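Local atomic coordinates of surface glycoprotein (Trypanosoma brucei, PDB entry 5KLH), a protein that probably acts as a sensor on the surface of the insect-stage (procyclic) parasite, this chain being its bilobed ectodomain. Residues A[37-43]-A[55-60]; A[81-87]-A[169-173]; A[113-119]-A[137-142]. Residues are numbered along the deposited sequence.

Interaction 1. Residues A[37-43]-A[55-60]; sequences KATVRRQ and SVYTEA
Segments 37-43 and 55-60 run antiparallel within the two arms (strands 36-47 and 51-63) of a beta hairpin; the axes of their strand parts, 39-43 and 55-60, approach to 4.5 Å with N-to-C directions 143° apart. Thr39/Glu59, Arg41/Tyr57 and Gln43/Ser55 are hydrogen-bonded pairs (CA-CA 5.2-5.4 Å), each with reciprocal N-H...O bonds; the shortest is Arg41 N to Tyr57 O, 2.7 Å. Non-hydrogen-bonded pairs are Val40/Thr58 (Val40 CA to Thr58 CA 4.1 Å) and Arg42/Val56 (Arg42 CA to Val56 CA 4.6 Å). One face carries a polar row. Tyr57 (p rotamer) lays its ring under Arg41 CB, a CH-pi contact 3.8 Å from CB to the ring centroid, while Arg41 (chi1 m, chi2 m) sends NE to Glu59 OE1, a 3.0 Å salt bridge. Gln43 NE2 donates to Ser55 OG at 2.8 Å. On the other face Val40 CG1 meets Val56 CG1 at 3.8 Å. Strand 197-204 flanks 55-60 on its far edge and strand 31-33 pairs near Ala38; Asp207, just before helix 208-215, binds Ser55 OG, and Trp29 O takes the Thr58 hydroxyl.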
loop_
_atom_site.group_PDB
_atom_site.type_symbol
_atom_site.label_atom_id
_atom_site.label_comp_id
_atom_site.label_asym_id
_atom_site.label_seq_id
_atom_site.Cartn_x
_atom_site.Cartn_y
_atom_site.Cartn_z
ATOM N N LYS A 37 -9.531 21.382 4.453
ATOM C CA LYS A 37 -9.898 21.013 5.822
ATOM C C LYS A 37 -10.010 19.502 6.007
ATOM O O LYS A 37 -10.712 18.837 5.247
ATOM C CB LYS A 37 -11.229 21.655 6.217
ATOM C CG LYS A 37 -11.626 21.363 7.655
ATOM C CD LYS A 37 -12.894 22.111 8.040
ATOM C CE LYS A 37 -13.190 21.907 9.512
ATOM N NZ LYS A 37 -14.346 22.729 9.983
ATOM N N ALA A 38 -9.337 18.975 7.023
ATOM C CA ALA A 38 -9.383 17.543 7.325
ATOM C C ALA A 38 -10.576 17.180 8.201
ATOM O O ALA A 38 -11.070 18.004 8.971
ATOM C CB ALA A 38 -8.102 17.113 8.007
ATOM N N THR A 39 -11.005 15.925 8.115
ATOM C CA THR A 39 -12.103 15.440 8.922
ATOM C C THR A 39 -11.699 14.119 9.531
ATOM O O THR A 39 -11.299 13.221 8.807
ATOM C CB THR A 39 -13.384 15.245 8.075
ATOM O OG1 THR A 39 -13.717 16.473 7.417
ATOM C CG2 THR A 39 -14.546 14.799 8.950
ATOM N N VAL A 40 -11.787 14.005 10.851
ATOM C CA VAL A 40 -11.530 12.733 11.509
ATOM C C VAL A 40 -12.689 11.782 11.257
ATOM O O VAL A 40 -13.850 12.126 11.496
ATOM C CB VAL A 40 -11.327 12.917 13.029
ATOM C CG1 VAL A 40 -11.147 11.561 13.726
ATOM C CG2 VAL A 40 -10.130 13.796 13.272
ATOM N N ARG A 41 -12.361 10.581 10.783
ATOM C CA ARG A 41 -13.347 9.585 10.406
ATOM C C ARG A 41 -13.207 8.353 11.266
ATOM O O ARG A 41 -12.104 7.838 11.450
ATOM C CB ARG A 41 -13.181 9.179 8.935
ATOM C CG ARG A 41 -13.397 10.279 7.921
ATOM C CD ARG A 41 -14.852 10.547 7.700
ATOM N NE ARG A 41 -15.095 11.587 6.700
ATOM C CZ ARG A 41 -16.286 12.154 6.528
ATOM N NH1 ARG A 41 -17.297 11.776 7.294
ATOM N NH2 ARG A 41 -16.470 13.093 5.610
ATOM N N ARG A 42 -14.326 7.861 11.777
ATOM C CA ARG A 42 -14.324 6.611 12.516
ATOM C C ARG A 42 -15.033 5.538 11.692
ATOM O O ARG A 42 -16.233 5.642 11.428
ATOM C CB ARG A 42 -14.987 6.807 13.882
ATOM C CG ARG A 42 -14.226 7.784 14.787
ATOM C CD ARG A 42 -15.125 8.479 15.815
ATOM N NE ARG A 42 -15.631 9.772 15.345
ATOM C CZ ARG A 42 -16.910 10.041 15.092
ATOM N NH1 ARG A 42 -17.265 11.247 14.666
ATOM N NH2 ARG A 42 -17.840 9.113 15.266
ATOM N N GLN A 43 -14.281 4.524 11.265
ATOM C CA GLN A 43 -14.823 3.450 10.442
ATOM C C GLN A 43 -14.808 2.154 11.245
ATOM O O GLN A 43 -14.172 2.063 12.309
ATOM C CB GLN A 43 -14.022 3.285 9.136
ATOM C CG GLN A 43 -12.543 2.839 9.337
ATOM C CD GLN A 43 -11.755 2.684 8.026
ATOM O OE1 GLN A 43 -12.336 2.747 6.936
ATOM N NE2 GLN A 43 -10.419 2.479 8.131
ATOM N N SER A 55 -11.490 1.718 13.657
ATOM C CA SER A 55 -10.353 2.225 12.898
ATOM C C SER A 55 -10.616 3.709 12.761
ATOM O O SER A 55 -11.760 4.111 12.546
ATOM C CB SER A 55 -10.238 1.533 11.533
ATOM O OG SER A 55 -9.298 2.179 10.677
ATOM N N VAL A 56 -9.577 4.523 12.912
ATOM C CA VAL A 56 -9.763 5.962 12.925
ATOM C C VAL A 56 -8.687 6.616 12.073
ATOM O O VAL A 56 -7.504 6.312 12.227
ATOM C CB VAL A 56 -9.700 6.536 14.358
ATOM C CG1 VAL A 56 -9.873 8.045 14.317
ATOM C CG2 VAL A 56 -10.771 5.912 15.231
ATOM N N TYR A 57 -9.089 7.484 11.151
ATOM C CA TYR A 57 -8.121 8.209 10.338
ATOM C C TYR A 57 -8.603 9.642 10.148
ATOM O O TYR A 57 -9.758 9.957 10.419
ATOM C CB TYR A 57 -7.914 7.509 8.988
ATOM C CG TYR A 57 -9.173 7.320 8.173
ATOM C CD1 TYR A 57 -9.964 6.194 8.342
ATOM C CD2 TYR A 57 -9.552 8.255 7.216
ATOM C CE1 TYR A 57 -11.120 6.016 7.597
ATOM C CE2 TYR A 57 -10.697 8.081 6.469
ATOM C CZ TYR A 57 -11.475 6.958 6.666
ATOM O OH TYR A 57 -12.611 6.784 5.920
ATOM N N THR A 58 -7.728 10.524 9.703
ATOM C CA THR A 58 -8.189 11.843 9.299
ATOM C C THR A 58 -7.957 11.995 7.794
ATOM O O THR A 58 -7.000 11.428 7.244
ATOM C CB THR A 58 -7.508 12.949 10.117
ATOM O OG1 THR A 58 -8.183 14.186 9.898
ATOM C CG2 THR A 58 -6.035 13.106 9.737
ATOM N N GLU A 59 -8.863 12.702 7.116
ATOM C CA GLU A 59 -8.875 12.691 5.650
ATOM C C GLU A 59 -9.307 14.004 5.035
ATOM O O GLU A 59 -10.040 14.777 5.646
ATOM C CB GLU A 59 -9.796 11.580 5.120
ATOM C CG GLU A 59 -11.283 11.743 5.486
ATOM C CD GLU A 59 -12.056 12.664 4.543
ATOM O OE1 GLU A 59 -13.159 13.122 4.931
ATOM O OE2 GLU A 59 -11.581 12.920 3.412
ATOM N N ALA A 60 -8.863 14.230 3.806
ATOM C CA ALA A 60 -9.381 15.308 2.999
ATOM C C ALA A 60 -9.193 14.924 1.546
ATOM O O ALA A 60 -8.293 14.145 1.218
ATOM C CB ALA A 60 -8.672 16.633 3.332
HETATM O O HOH W 1 -12.132 16.552 4.957
HETATM O O HOH W 2 -14.601 14.794 3.823
HETATM O O HOH W 3 -11.878 4.148 4.503
#

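Interaction 2. Residues A[81-87]-A[169-173]; sequences TVAPFTR and EYRES
This is a surface contact built on a single beta bridge, in which the connection between antiparallel strands 72-79 and 85-100 meets the short strand 170-172. Strands 85-100 and 170-172 both pair antiparallel with strand 145-164, so the contact joins two pieces of one mixed sheet whose contacting segments lie 82 residues apart in sequence. The touching parts run almost parallel, the directions from CA of Thr81 to CA of Arg87 and from CA of Glu169 to CA of Glu172 differing by 5°. Val82 and Tyr170 form the bridge (CA-CA 4.5 Å), and the two hydrogen bonds have the parallel pattern, both meeting Tyr170: its N donates to Thr81 O at 2.8 Å, and its O accepts from Ala83 N at 2.8 Å. Thr81 takes a positive phi (77°) just before the bridge. Val82 CG2 packs at 4.0 Å on Tyr170 CB, and the tyrosine ring meets Trp29 edge-to-face. Beyond the bridge the backbones diverge, Phe85 CA standing 6.9 Å from Glu172 CA. A water spans the gap from Ala83 O to Glu172 N, 2.7 Å to each. Side chains then take over. Phe85 (chi1 p) turns its ring face to Glu172, whose CB sits 3.7 Å from the ring centroid, only 4° off the normal, a CH-pi contact. Extended Glu172 (chi1 t, chi2 t) carries its carboxylate on to Arg87. Arg87 NH2, which also donates to Gln177 O, closes a salt bridge of 2.9 Å with Glu172 OE2.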
loop_
_atom_site.group_PDB
_atom_site.type_symbol
_atom_site.label_atom_id
_atom_site.label_comp_id
_atom_site.label_asym_id
_atom_site.label_seq_id
_atom_site.Cartn_x
_atom_site.Cartn_y
_atom_site.Cartn_z
ATOM N N THR A 81 -1.142 17.838 16.387
ATOM C CA THR A 81 -0.355 16.834 17.118
ATOM C C THR A 81 0.544 15.972 16.220
ATOM O O THR A 81 1.285 15.139 16.722
ATOM C CB THR A 81 -1.242 15.872 18.014
ATOM O OG1 THR A 81 -1.920 14.888 17.216
ATOM C CG2 THR A 81 -2.249 16.657 18.853
ATOM N N VAL A 82 0.509 16.196 14.906
ATOM C CA VAL A 82 1.417 15.497 13.998
ATOM C C VAL A 82 2.474 16.461 13.454
ATOM O O VAL A 82 2.132 17.460 12.817
ATOM C CB VAL A 82 0.635 14.852 12.807
ATOM C CG1 VAL A 82 1.571 14.043 11.924
ATOM C CG2 VAL A 82 -0.481 13.960 13.329
ATOM N N ALA A 83 3.753 16.192 13.716
ATOM C CA ALA A 83 4.809 17.040 13.156
ATOM C C ALA A 83 4.612 17.179 11.652
ATOM O O ALA A 83 4.522 16.176 10.956
ATOM C CB ALA A 83 6.187 16.469 13.448
ATOM N N PRO A 84 4.526 18.424 11.150
ATOM C CA PRO A 84 4.225 18.584 9.727
ATOM C C PRO A 84 5.202 17.848 8.816
ATOM O O PRO A 84 6.406 17.741 9.103
ATOM C CB PRO A 84 4.327 20.096 9.517
ATOM C CG PRO A 84 4.002 20.670 10.864
ATOM C CD PRO A 84 4.584 19.718 11.854
ATOM N N PHE A 85 4.666 17.329 7.717
ATOM C CA PHE A 85 5.498 16.714 6.702
ATOM C C PHE A 85 4.815 16.785 5.363
ATOM O O PHE A 85 3.592 16.986 5.285
ATOM C CB PHE A 85 5.860 15.259 7.070
ATOM C CG PHE A 85 4.708 14.293 7.052
ATOM C CD1 PHE A 85 3.881 14.161 8.155
ATOM C CD2 PHE A 85 4.492 13.473 5.956
ATOM C CE1 PHE A 85 2.828 13.249 8.156
ATOM C CE2 PHE A 85 3.441 12.558 5.951
ATOM C CZ PHE A 85 2.613 12.450 7.044
ATOM N N THR A 86 5.614 16.637 4.310
ATOM C CA THR A 86 5.103 16.603 2.947
ATOM C C THR A 86 5.297 15.225 2.331
ATOM O O THR A 86 6.346 14.604 2.493
ATOM C CB THR A 86 5.800 17.654 2.057
ATOM O OG1 THR A 86 5.532 18.964 2.570
ATOM C CG2 THR A 86 5.296 17.582 0.612
ATOM N N ARG A 87 4.281 14.751 1.626
ATOM C CA ARG A 87 4.458 13.611 0.744
ATOM C C ARG A 87 4.220 14.058 -0.677
ATOM O O ARG A 87 3.167 14.643 -0.984
ATOM C CB ARG A 87 3.510 12.461 1.091
ATOM C CG ARG A 87 3.541 11.337 0.057
ATOM C CD ARG A 87 4.819 10.506 0.185
ATOM N NE ARG A 87 4.848 9.810 1.466
ATOM C CZ ARG A 87 4.331 8.598 1.672
ATOM N NH1 ARG A 87 3.769 7.919 0.672
ATOM N NH2 ARG A 87 4.384 8.057 2.882
ATOM N N GLU A 169 2.989 13.055 21.032
ATOM C CA GLU A 169 2.535 13.518 19.732
ATOM C C GLU A 169 2.989 12.534 18.653
ATOM O O GLU A 169 3.313 11.376 18.964
ATOM C CB GLU A 169 3.025 14.948 19.489
ATOM C CG GLU A 169 2.433 15.898 20.542
ATOM C CD GLU A 169 2.364 17.353 20.102
ATOM O OE1 GLU A 169 3.379 17.873 19.599
ATOM O OE2 GLU A 169 1.285 17.969 20.283
ATOM N N TYR A 170 2.961 12.972 17.396
ATOM C CA TYR A 170 3.185 12.082 16.254
ATOM C C TYR A 170 4.106 12.710 15.207
ATOM O O TYR A 170 4.300 13.929 15.193
ATOM C CB TYR A 170 1.844 11.706 15.596
ATOM C CG TYR A 170 0.869 11.026 16.526
ATOM C CD1 TYR A 170 0.031 11.772 17.345
ATOM C CD2 TYR A 170 0.793 9.641 16.589
ATOM C CE1 TYR A 170 -0.852 11.162 18.200
ATOM C CE2 TYR A 170 -0.089 9.017 17.441
ATOM C CZ TYR A 170 -0.911 9.785 18.244
ATOM O OH TYR A 170 -1.798 9.184 19.104
ATOM N N ARG A 171 4.675 11.859 14.347
ATOM C CA ARG A 171 5.542 12.279 13.243
ATOM C C ARG A 171 5.362 11.249 12.142
ATOM O O ARG A 171 4.820 10.174 12.413
ATOM C CB ARG A 171 7.005 12.360 13.685
ATOM C CG ARG A 171 7.534 11.011 14.117
ATOM C CD ARG A 171 8.924 11.116 14.697
ATOM N NE ARG A 171 9.186 9.964 15.548
ATOM C CZ ARG A 171 10.157 9.906 16.452
ATOM N NH1 ARG A 171 10.971 10.937 16.624
ATOM N NH2 ARG A 171 10.305 8.814 17.184
ATOM N N GLU A 172 5.795 11.541 10.914
ATOM C CA GLU A 172 5.598 10.536 9.875
ATOM C C GLU A 172 6.305 9.247 10.243
ATOM O O GLU A 172 7.463 9.261 10.709
ATOM C CB GLU A 172 6.078 10.979 8.489
ATOM C CG GLU A 172 5.584 9.955 7.439
ATOM C CD GLU A 172 5.981 10.207 5.994
ATOM O OE1 GLU A 172 6.851 11.066 5.707
ATOM O OE2 GLU A 172 5.413 9.495 5.132
ATOM N N SER A 173 5.592 8.143 10.051
ATOM C CA SER A 173 6.151 6.815 10.254
ATOM C C SER A 173 7.398 6.601 9.414
ATOM O O SER A 173 7.475 7.019 8.247
ATOM C CB SER A 173 5.109 5.736 9.938
ATOM O OG SER A 173 5.645 4.440 10.135
HETATM O O HOH W 4 6.390 14.199 10.733
HETATM O O HOH W 5 6.341 11.767 2.943
#

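Interaction 3. Residues A[113-119]-A[137-142]; sequences CDCQEKH and SSKCRL
Three half-cystines, each bonded to a different partner, crowd this small contact, yet none of the disulfides links the two segments to each other: Cys113 is bonded to Cys106, Cys115 to Cys101 and Cys140 to Cys146. What joins 113-119 to 137-142 directly is a lone backbone bridge between Asp114 and Arg141 (CA-CA 4.1 Å), flanked by Cys115 N to Cys140 O at 2.8 Å and the longer Leu142 N to Cys113 O at 3.3 Å. Cys140 adopts a left-handed backbone (phi 42°, psi 59°). Cys115 is the N-cap of helix 116-128, and Asp114 (chi1 p) makes an Asx turn, OD1 accepting from Gln116 N at 3.0 Å. The contact thus fastens the start of that helix to the loop between strands 132-135 and 145-164, in a disulfide-rich region far from the centre of the chain. In the loop, Ser137 OG accepts from Cys140 N at 3.3 Å, an ST motif, and also binds Glu144. Cys140 SG lies 3.8 Å from Cys115 CB and obliquely 4.5 Å from the centroid of the His119 ring. A water 2.8 Å from His119 ND1 donates to Ser138 O, also at 2.8 Å, while His119 NE2 bonds to Tyr133 OH.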
loop_
_atom_site.group_PDB
_atom_site.type_symbol
_atom_site.label_atom_id
_atom_site.label_comp_id
_atom_site.label_asym_id
_atom_site.label_seq_id
_atom_site.Cartn_x
_atom_site.Cartn_y
_atom_site.Cartn_z
ATOM N N CYS A 113 18.451 -25.424 -16.429
ATOM C CA CYS A 113 17.031 -25.311 -16.736
ATOM C C CYS A 113 16.664 -23.943 -17.329
ATOM O O CYS A 113 17.449 -22.992 -17.257
ATOM C CB CYS A 113 16.213 -25.573 -15.475
ATOM S SG CYS A 113 16.497 -24.342 -14.202
ATOM N N ASP A 114 15.463 -23.852 -17.903
ATOM C CA ASP A 114 14.913 -22.565 -18.323
ATOM C C ASP A 114 13.437 -22.495 -17.968
ATOM O O ASP A 114 12.802 -23.521 -17.727
ATOM C CB ASP A 114 15.117 -22.344 -19.826
ATOM C CG ASP A 114 14.320 -23.314 -20.669
ATOM O OD1 ASP A 114 13.084 -23.143 -20.775
ATOM O OD2 ASP A 114 14.932 -24.254 -21.220
ATOM N N CYS A 115 12.891 -21.283 -17.944
ATOM C CA CYS A 115 11.488 -21.084 -17.589
ATOM C C CYS A 115 10.593 -20.723 -18.760
ATOM O O CYS A 115 9.600 -20.020 -18.574
ATOM C CB CYS A 115 11.357 -19.971 -16.550
ATOM S SG CYS A 115 12.239 -20.245 -15.032
ATOM N N GLN A 116 10.923 -21.192 -19.958
ATOM C CA GLN A 116 10.189 -20.747 -21.137
ATOM C C GLN A 116 8.683 -20.970 -21.047
ATOM O O GLN A 116 7.910 -20.066 -21.356
ATOM C CB GLN A 116 10.743 -21.421 -22.391
ATOM C CG GLN A 116 12.091 -20.860 -22.816
ATOM C CD GLN A 116 12.470 -21.279 -24.217
ATOM O OE1 GLN A 116 11.731 -21.030 -25.171
ATOM N NE2 GLN A 116 13.629 -21.913 -24.352
ATOM N N GLU A 117 8.256 -22.158 -20.622
ATOM C CA GLU A 117 6.817 -22.421 -20.580
ATOM C C GLU A 117 6.090 -21.504 -19.593
ATOM O O GLU A 117 5.029 -20.972 -19.910
ATOM C CB GLU A 117 6.525 -23.883 -20.230
ATOM C CG GLU A 117 5.024 -24.163 -20.094
ATOM C CD GLU A 117 4.705 -25.642 -19.924
ATOM O OE1 GLU A 117 5.544 -26.368 -19.353
ATOM O OE2 GLU A 117 3.615 -26.072 -20.363
ATOM N N LYS A 118 6.652 -21.336 -18.398
ATOM C CA LYS A 118 6.039 -20.478 -17.394
ATOM C C LYS A 118 6.085 -19.011 -17.813
ATOM O O LYS A 118 5.151 -18.266 -17.529
ATOM C CB LYS A 118 6.718 -20.647 -16.029
ATOM C CG LYS A 118 6.406 -21.963 -15.348
ATOM C CD LYS A 118 4.952 -22.045 -14.953
ATOM C CE LYS A 118 4.736 -23.234 -14.025
ATOM N NZ LYS A 118 5.865 -23.345 -13.047
ATOM N N HIS A 119 7.159 -18.608 -18.486
ATOM C CA HIS A 119 7.262 -17.240 -18.997
ATOM C C HIS A 119 6.168 -16.984 -20.032
ATOM O O HIS A 119 5.481 -15.956 -19.987
ATOM C CB HIS A 119 8.644 -16.990 -19.603
ATOM C CG HIS A 119 8.843 -15.586 -20.084
ATOM N ND1 HIS A 119 9.477 -15.288 -21.270
ATOM C CD2 HIS A 119 8.480 -14.399 -19.541
ATOM C CE1 HIS A 119 9.502 -13.976 -21.434
ATOM N NE2 HIS A 119 8.902 -13.415 -20.400
ATOM N N SER A 137 14.147 -11.613 -22.507
ATOM C CA SER A 137 14.937 -12.804 -22.798
ATOM C C SER A 137 14.031 -13.948 -23.199
ATOM O O SER A 137 13.251 -14.441 -22.385
ATOM C CB SER A 137 15.793 -13.213 -21.599
ATOM O OG SER A 137 16.481 -14.421 -21.886
ATOM N N SER A 138 14.131 -14.361 -24.459
ATOM C CA SER A 138 13.291 -15.434 -24.974
ATOM C C SER A 138 13.711 -16.793 -24.427
ATOM O O SER A 138 12.863 -17.621 -24.098
ATOM C CB SER A 138 13.326 -15.446 -26.500
ATOM O OG SER A 138 12.961 -14.180 -27.008
ATOM N N LYS A 139 15.014 -17.017 -24.321
ATOM C CA LYS A 139 15.505 -18.291 -23.816
ATOM C C LYS A 139 15.170 -18.460 -22.336
ATOM O O LYS A 139 15.077 -19.586 -21.850
ATOM C CB LYS A 139 17.009 -18.402 -24.047
ATOM C CG LYS A 139 17.357 -18.633 -25.505
ATOM C CD LYS A 139 18.816 -18.328 -25.785
ATOM C CE LYS A 139 19.310 -19.158 -26.955
ATOM N NZ LYS A 139 19.078 -20.610 -26.705
ATOM N N CYS A 140 15.005 -17.333 -21.639
ATOM C CA CYS A 140 14.567 -17.292 -20.239
ATOM C C CYS A 140 15.241 -18.363 -19.369
ATOM O O CYS A 140 14.560 -19.217 -18.795
ATOM C CB CYS A 140 13.045 -17.440 -20.174
ATOM S SG CYS A 140 12.306 -16.978 -18.602
ATOM N N ARG A 141 16.572 -18.316 -19.300
ATOM C CA ARG A 141 17.363 -19.276 -18.524
ATOM C C ARG A 141 17.294 -18.949 -17.047
ATOM O O ARG A 141 16.913 -17.842 -16.680
ATOM C CB ARG A 141 18.834 -19.276 -18.956
ATOM C CG ARG A 141 19.093 -19.478 -20.445
ATOM C CD ARG A 141 20.603 -19.561 -20.700
ATOM N NE ARG A 141 20.974 -19.318 -22.095
ATOM C CZ ARG A 141 20.877 -20.221 -23.069
ATOM N NH1 ARG A 141 20.400 -21.434 -22.811
ATOM N NH2 ARG A 141 21.246 -19.910 -24.305
ATOM N N LEU A 142 17.694 -19.904 -16.215
ATOM C CA LEU A 142 17.731 -19.707 -14.768
ATOM C C LEU A 142 18.405 -18.394 -14.415
ATOM O O LEU A 142 19.512 -18.116 -14.879
ATOM C CB LEU A 142 18.460 -20.870 -14.094
ATOM C CG LEU A 142 18.540 -20.833 -12.575
ATOM C CD1 LEU A 142 17.157 -20.765 -11.997
ATOM C CD2 LEU A 142 19.275 -22.059 -12.046
HETATM O O HOH W 6 10.344 -17.420 -22.877
#

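Overall arrangement
From the N terminus, interaction 1 comes first, closing the hairpin of strands 36-47 and 51-63 across 11 intervening residues before interaction 2 opens. Segment 81-87 then holds the start of strand 85-100, which runs toward the other lobe. There interaction 3 closes a local loop of 17 residues, nested within the 81-residue loop that interaction 2 completes after strand 145-164 has returned. No contacts cross. Interactions 1 and 2 reach the same mixed sheet, with centres 15 Å apart and nearest atoms about 7 Å apart, whereas interaction 3 lies 48 and 46 Å from them, centre to centre, on the opposite side of the chain's centre, consistent with the bilobed architecture.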